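Ribosomal silencing factor RsfS (Bacillus halodurans, PDB 2O5A) probably silences translation by binding ribosomal protein uL14 on the large subunit and so blocking its association with the small subunit. Local coordinates at residues L9-A19 with A50-V58. Sequence-based numbering, arbitrary orientation.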
ATOM      1  N   LEU A   9       2.710  -8.748  20.775  1.00 49.44           N
ATOM      2  CA  LEU A   9       3.260 -10.058  20.462  1.00 44.58           C
ATOM      3  C   LEU A   9       4.124  -9.935  19.212  1.00 43.09           C
ATOM      4  O   LEU A   9       5.211 -10.509  19.133  1.00 42.52           O
ATOM      5  CB  LEU A   9       2.122 -11.055  20.220  1.00 44.75           C
ATOM      6  CG  LEU A   9       2.463 -12.546  20.229  1.00 45.39           C
ATOM      7  CD1 LEU A   9       3.082 -12.925  21.565  1.00 44.48           C
ATOM      8  CD2 LEU A   9       1.199 -13.352  19.991  1.00 46.41           C
ATOM      9  N   ALA A  10       3.632  -9.170  18.242  1.00 41.83           N
ATOM     10  CA  ALA A  10       4.343  -8.956  16.989  1.00 38.93           C
ATOM     11  C   ALA A  10       5.520  -8.002  17.174  1.00 37.70           C
ATOM     12  O   ALA A  10       6.586  -8.200  16.591  1.00 35.47           O
ATOM     13  CB  ALA A  10       3.383  -8.411  15.936  1.00 36.25           C
ATOM     14  N   VAL A  11       5.322  -6.968  17.987  1.00 38.42           N
ATOM     15  CA  VAL A  11       6.373  -5.988  18.244  1.00 36.96           C
ATOM     16  C   VAL A  11       7.589  -6.645  18.883  1.00 37.56           C
ATOM     17  O   VAL A  11       8.727  -6.342  18.524  1.00 36.49           O
ATOM     18  CB  VAL A  11       5.875  -4.853  19.168  1.00 34.93           C
ATOM     19  CG1 VAL A  11       7.025  -3.921  19.522  1.00 34.92           C
ATOM     20  CG2 VAL A  11       4.772  -4.071  18.474  1.00 36.14           C
ATOM     21  N   ASN A  12       7.348  -7.544  19.833  1.00 38.41           N
ATOM     22  CA  ASN A  12       8.430  -8.244  20.512  1.00 39.75           C
ATOM     23  C   ASN A  12       9.177  -9.154  19.543  1.00 41.42           C
ATOM     24  O   ASN A  12      10.397  -9.063  19.409  1.00 42.45           O
ATOM     25  CB  ASN A  12       7.879  -9.068  21.679  1.00 41.01           C
ATOM     26  CG  ASN A  12       7.426  -8.204  22.841  1.00 41.90           C
ATOM     27  OD1 ASN A  12       6.958  -8.711  23.860  1.00 43.10           O
ATOM     28  ND2 ASN A  12       7.567  -6.890  22.693  1.00 41.55           N
ATOM     29  N   ALA A  13       8.437 -10.030  18.871  1.00 40.45           N
ATOM     30  CA  ALA A  13       9.030 -10.951  17.909  1.00 38.85           C
ATOM     31  C   ALA A  13       9.956 -10.176  16.980  1.00 38.22           C
ATOM     32  O   ALA A  13      11.136 -10.501  16.841  1.00 40.45           O
ATOM     33  CB  ALA A  13       7.936 -11.638  17.100  1.00 37.56           C
ATOM     34  N   VAL A  14       9.404  -9.145  16.351  1.00 38.07           N
ATOM     35  CA  VAL A  14      10.152  -8.295  15.437  1.00 35.93           C
ATOM     36  C   VAL A  14      11.328  -7.617  16.148  1.00 37.32           C
ATOM     37  O   VAL A  14      12.353  -7.328  15.529  1.00 34.73           O
ATOM     38  CB  VAL A  14       9.219  -7.220  14.823  1.00 34.18           C
ATOM     39  CG1 VAL A  14       9.979  -5.945  14.546  1.00 33.64           C
ATOM     40  CG2 VAL A  14       8.609  -7.748  13.533  1.00 30.83           C
ATOM     41  N   ASP A  15      11.176  -7.379  17.447  1.00 38.58           N
ATOM     42  CA  ASP A  15      12.220  -6.729  18.236  1.00 39.63           C
ATOM     43  C   ASP A  15      13.369  -7.660  18.610  1.00 41.67           C
ATOM     44  O   ASP A  15      14.511  -7.220  18.741  1.00 39.38           O
ATOM     45  CB  ASP A  15      11.620  -6.132  19.512  1.00 42.18           C
ATOM     46  CG  ASP A  15      11.650  -4.616  19.510  1.00 44.99           C
ATOM     47  OD1 ASP A  15      11.133  -4.012  18.547  1.00 46.29           O
ATOM     48  OD2 ASP A  15      12.191  -4.032  20.471  1.00 48.89           O
ATOM     49  N   ASP A  16      13.066  -8.942  18.788  1.00 43.80           N
ATOM     50  CA  ASP A  16      14.089  -9.919  19.142  1.00 44.88           C
ATOM     51  C   ASP A  16      15.119 -10.053  18.027  1.00 43.76           C
ATOM     52  O   ASP A  16      16.283 -10.365  18.278  1.00 41.67           O
ATOM     53  CB  ASP A  16      13.446 -11.282  19.414  1.00 52.38           C
ATOM     54  CG  ASP A  16      12.631 -11.302  20.689  1.00 61.16           C
ATOM     55  OD1 ASP A  16      11.804 -12.221  20.854  1.00 65.77           O
ATOM     56  OD2 ASP A  16      12.825 -10.403  21.534  1.00 65.48           O
ATOM     57  N   LYS A  17      14.684  -9.806  16.795  1.00 41.89           N
ATOM     58  CA  LYS A  17      15.561  -9.914  15.633  1.00 38.36           C
ATOM     59  C   LYS A  17      16.220  -8.596  15.228  1.00 36.30           C
ATOM     60  O   LYS A  17      16.882  -8.528  14.192  1.00 36.31           O
ATOM     61  CB  LYS A  17      14.788 -10.482  14.441  1.00 40.00           C
ATOM     62  CG  LYS A  17      14.216 -11.881  14.652  1.00 39.46           C
ATOM     63  CD  LYS A  17      15.275 -12.984  14.579  1.00 39.97           C
ATOM     64  CE  LYS A  17      16.149 -13.051  15.823  1.00 41.30           C
ATOM     65  NZ  LYS A  17      17.094 -14.203  15.769  1.00 39.74           N
ATOM     66  N   LYS A  18      16.026  -7.558  16.034  1.00 35.74           N
ATOM     67  CA  LYS A  18      16.624  -6.247  15.776  1.00 34.24           C
ATOM     68  C   LYS A  18      16.014  -5.446  14.627  1.00 35.59           C
ATOM     69  O   LYS A  18      16.708  -4.643  14.001  1.00 34.85           O
ATOM     70  CB  LYS A  18      18.125  -6.402  15.515  1.00 33.78           C
ATOM     71  CG  LYS A  18      18.882  -7.149  16.595  1.00 36.33           C
ATOM     72  CD  LYS A  18      18.883  -6.393  17.908  1.00 39.46           C
ATOM     73  CE  LYS A  18      19.889  -7.003  18.860  1.00 43.04           C
ATOM     74  NZ  LYS A  18      21.144  -7.355  18.140  1.00 44.39           N
ATOM     75  N   ALA A  19      14.732  -5.650  14.341  1.00 31.76           N
ATOM     76  CA  ALA A  19      14.097  -4.902  13.260  1.00 32.03           C
ATOM     77  C   ALA A  19      14.142  -3.421  13.600  1.00 32.09           C
ATOM     78  O   ALA A  19      13.823  -3.024  14.721  1.00 30.51           O
ATOM     79  CB  ALA A  19      12.665  -5.342  13.079  1.00 30.38           C
ATOM     80  N   ALA A  50      14.928 -13.153   8.771  1.00 22.22           N
ATOM     81  CA  ALA A  50      15.088 -13.539  10.167  1.00 22.70           C
ATOM     82  C   ALA A  50      13.905 -12.989  10.958  1.00 23.55           C
ATOM     83  O   ALA A  50      13.320 -13.678  11.793  1.00 21.97           O
ATOM     84  CB  ALA A  50      16.393 -12.980  10.716  1.00 20.31           C
ATOM     85  N   ILE A  51      13.554 -11.740  10.672  1.00 23.82           N
ATOM     86  CA  ILE A  51      12.445 -11.074  11.335  1.00 23.45           C
ATOM     87  C   ILE A  51      11.142 -11.787  11.008  1.00 21.83           C
ATOM     88  O   ILE A  51      10.386 -12.170  11.901  1.00 20.93           O
ATOM     89  CB  ILE A  51      12.323  -9.621  10.860  1.00 26.43           C
ATOM     90  CG1 ILE A  51      13.628  -8.884  11.172  1.00 27.77           C
ATOM     91  CG2 ILE A  51      11.081  -8.976  11.461  1.00 23.65           C
ATOM     92  CD1 ILE A  51      13.700  -7.453  10.741  1.00 27.77           C
ATOM     93  N   ALA A  52      10.889 -11.957   9.716  1.00 21.37           N
ATOM     94  CA  ALA A  52       9.680 -12.616   9.253  1.00 21.00           C
ATOM     95  C   ALA A  52       9.534 -14.011   9.846  1.00 22.24           C
ATOM     96  O   ALA A  52       8.424 -14.460  10.121  1.00 19.62           O
ATOM     97  CB  ALA A  52       9.684 -12.694   7.738  1.00 20.21           C
ATOM     98  N   HIS A  53      10.657 -14.694  10.048  1.00 22.92           N
ATOM     99  CA  HIS A  53      10.631 -16.045  10.596  1.00 23.91           C
ATOM    100  C   HIS A  53      10.345 -16.059  12.097  1.00 24.57           C
ATOM    101  O   HIS A  53       9.614 -16.923  12.582  1.00 22.82           O
ATOM    102  CB  HIS A  53      11.957 -16.754  10.307  1.00 23.52           C
ATOM    103  CG  HIS A  53      11.891 -18.246  10.468  1.00 24.76           C
ATOM    104  ND1 HIS A  53      12.232 -18.883  11.639  1.00 23.47           N
ATOM    105  CD2 HIS A  53      11.513 -19.212   9.606  1.00 26.28           C
ATOM    106  CE1 HIS A  53      12.066 -20.185  11.492  1.00 23.33           C
ATOM    107  NE2 HIS A  53      11.630 -20.412  10.263  1.00 26.45           N
ATOM    108  N   GLU A  54      10.917 -15.108  12.829  1.00 27.31           N
ATOM    109  CA  GLU A  54      10.695 -15.033  14.271  1.00 30.09           C
ATOM    110  C   GLU A  54       9.221 -14.743  14.522  1.00 31.76           C
ATOM    111  O   GLU A  54       8.648 -15.194  15.515  1.00 30.26           O
ATOM    112  CB  GLU A  54      11.555 -13.927  14.889  1.00 33.12           C
ATOM    113  CG  GLU A  54      11.383 -13.745  16.397  1.00 39.21           C
ATOM    114  CD  GLU A  54      11.776 -14.976  17.195  1.00 43.36           C
ATOM    115  OE1 GLU A  54      12.752 -15.651  16.808  1.00 45.50           O
ATOM    116  OE2 GLU A  54      11.119 -15.262  18.218  1.00 43.66           O
ATOM    117  N   LEU A  55       8.612 -13.988  13.612  1.00 31.32           N
ATOM    118  CA  LEU A  55       7.201 -13.650  13.723  1.00 31.84           C
ATOM    119  C   LEU A  55       6.388 -14.914  13.475  1.00 32.80           C
ATOM    120  O   LEU A  55       5.389 -15.167  14.151  1.00 33.21           O
ATOM    121  CB  LEU A  55       6.828 -12.577  12.696  1.00 32.98           C
ATOM    122  CG  LEU A  55       6.152 -11.319  13.251  1.00 34.18           C
ATOM    123  CD1 LEU A  55       5.828 -10.366  12.114  1.00 34.72           C
ATOM    124  CD2 LEU A  55       4.889 -11.703  14.006  1.00 36.05           C
ATOM    125  N   LYS A  56       6.827 -15.708  12.503  1.00 37.00           N
ATOM    126  CA  LYS A  56       6.155 -16.958  12.173  1.00 35.56           C
ATOM    127  C   LYS A  56       6.327 -17.929  13.334  1.00 35.50           C
ATOM    128  O   LYS A  56       5.371 -18.560  13.783  1.00 36.13           O
ATOM    129  CB  LYS A  56       6.754 -17.564  10.903  1.00 33.64           C
ATOM    130  CG  LYS A  56       6.204 -18.939  10.568  1.00 33.90           C
ATOM    131  CD  LYS A  56       6.770 -19.476   9.265  1.00 34.96           C
ATOM    132  CE  LYS A  56       6.029 -20.733   8.838  1.00 35.88           C
ATOM    133  NZ  LYS A  56       6.507 -21.253   7.531  1.00 35.60           N
ATOM    134  N   LYS A  57       7.561 -18.036  13.816  1.00 38.34           N
ATOM    135  CA  LYS A  57       7.888 -18.918  14.925  1.00 43.43           C
ATOM    136  C   LYS A  57       7.040 -18.577  16.150  1.00 44.94           C
ATOM    137  O   LYS A  57       6.442 -19.460  16.764  1.00 43.31           O
ATOM    138  CB  LYS A  57       9.377 -18.792  15.257  1.00 46.09           C
ATOM    139  CG  LYS A  57       9.882 -19.772  16.301  1.00 51.70           C
ATOM    140  CD  LYS A  57      11.404 -19.808  16.316  1.00 56.20           C
ATOM    141  CE  LYS A  57      11.929 -20.660  17.458  1.00 58.58           C
ATOM    142  NZ  LYS A  57      11.657 -20.025  18.776  1.00 60.91           N
ATOM    143  N   VAL A  58       6.988 -17.295  16.495  1.00 42.70           N
ATOM    144  CA  VAL A  58       6.210 -16.837  17.644  1.00 40.12           C
ATOM    145  C   VAL A  58       4.708 -17.028  17.439  1.00 44.64           C
ATOM    146  O   VAL A  58       3.978 -17.329  18.385  1.00 43.57           O
ATOM    147  CB  VAL A  58       6.484 -15.341  17.944  1.00 39.72           C
ATOM    148  CG1 VAL A  58       5.361 -14.755  18.790  1.00 37.17           C
ATOM    149  CG2 VAL A  58       7.811 -15.198  18.671  1.00 37.32           C
TER
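A13 points its methyl group toward helix 50-58, where it meets V58, L55 and E54. Its CB is 3.9 Å from V58 CG2 and 4.0 Å from L55 CA, so the methyl rests against the backbone of the facing helix. One turn earlier, L9 and V58 extend along each other in opposing senses. L9 CG touches V58 CG1 at 3.9 Å. On the side of the sheet, V14 CG2 meets both I51 CG2 and L55 CD1. The V14 and L55 side chains run alongside each other, while the other L55 methyl, CD2, reaches A10.

K17 lies across E54 at about a right angle. Its CG packs on E54 CB, and its CD lies 3.5 Å from A50 O. A bend at chi2 (-75°) lays this CD beside both A50 O and E54 CB. Beyond K17 the helix ends in a Schellman motif, with K18 at positive phi. A19 N bonds to V14 O, and K18 N to D15 O. This turn brings A19 CB back against I51 CD1.

The two helix segments run in largely opposed directions, inclined at 136°, with axes 8.1 Å apart at their closest. Both pack on the same sheet: A10 and V14 reach strand 36-42, and I51 and L55 reach strand 85-91. The contact thus joins two neighbouring helices of the alpha/beta RsfS domain.

Its inner part is held by apolar packing, and charged side chains gather at the more exposed edge, near the end of helix 4-16. D16 OD1 and E54 OE2 are 4.1 Å apart, a pairing that is probably unfavourable if both are ionised. K17 NZ, 4.7 Å from E54 OE1, probably offsets part of that charge without forming a close ion pair.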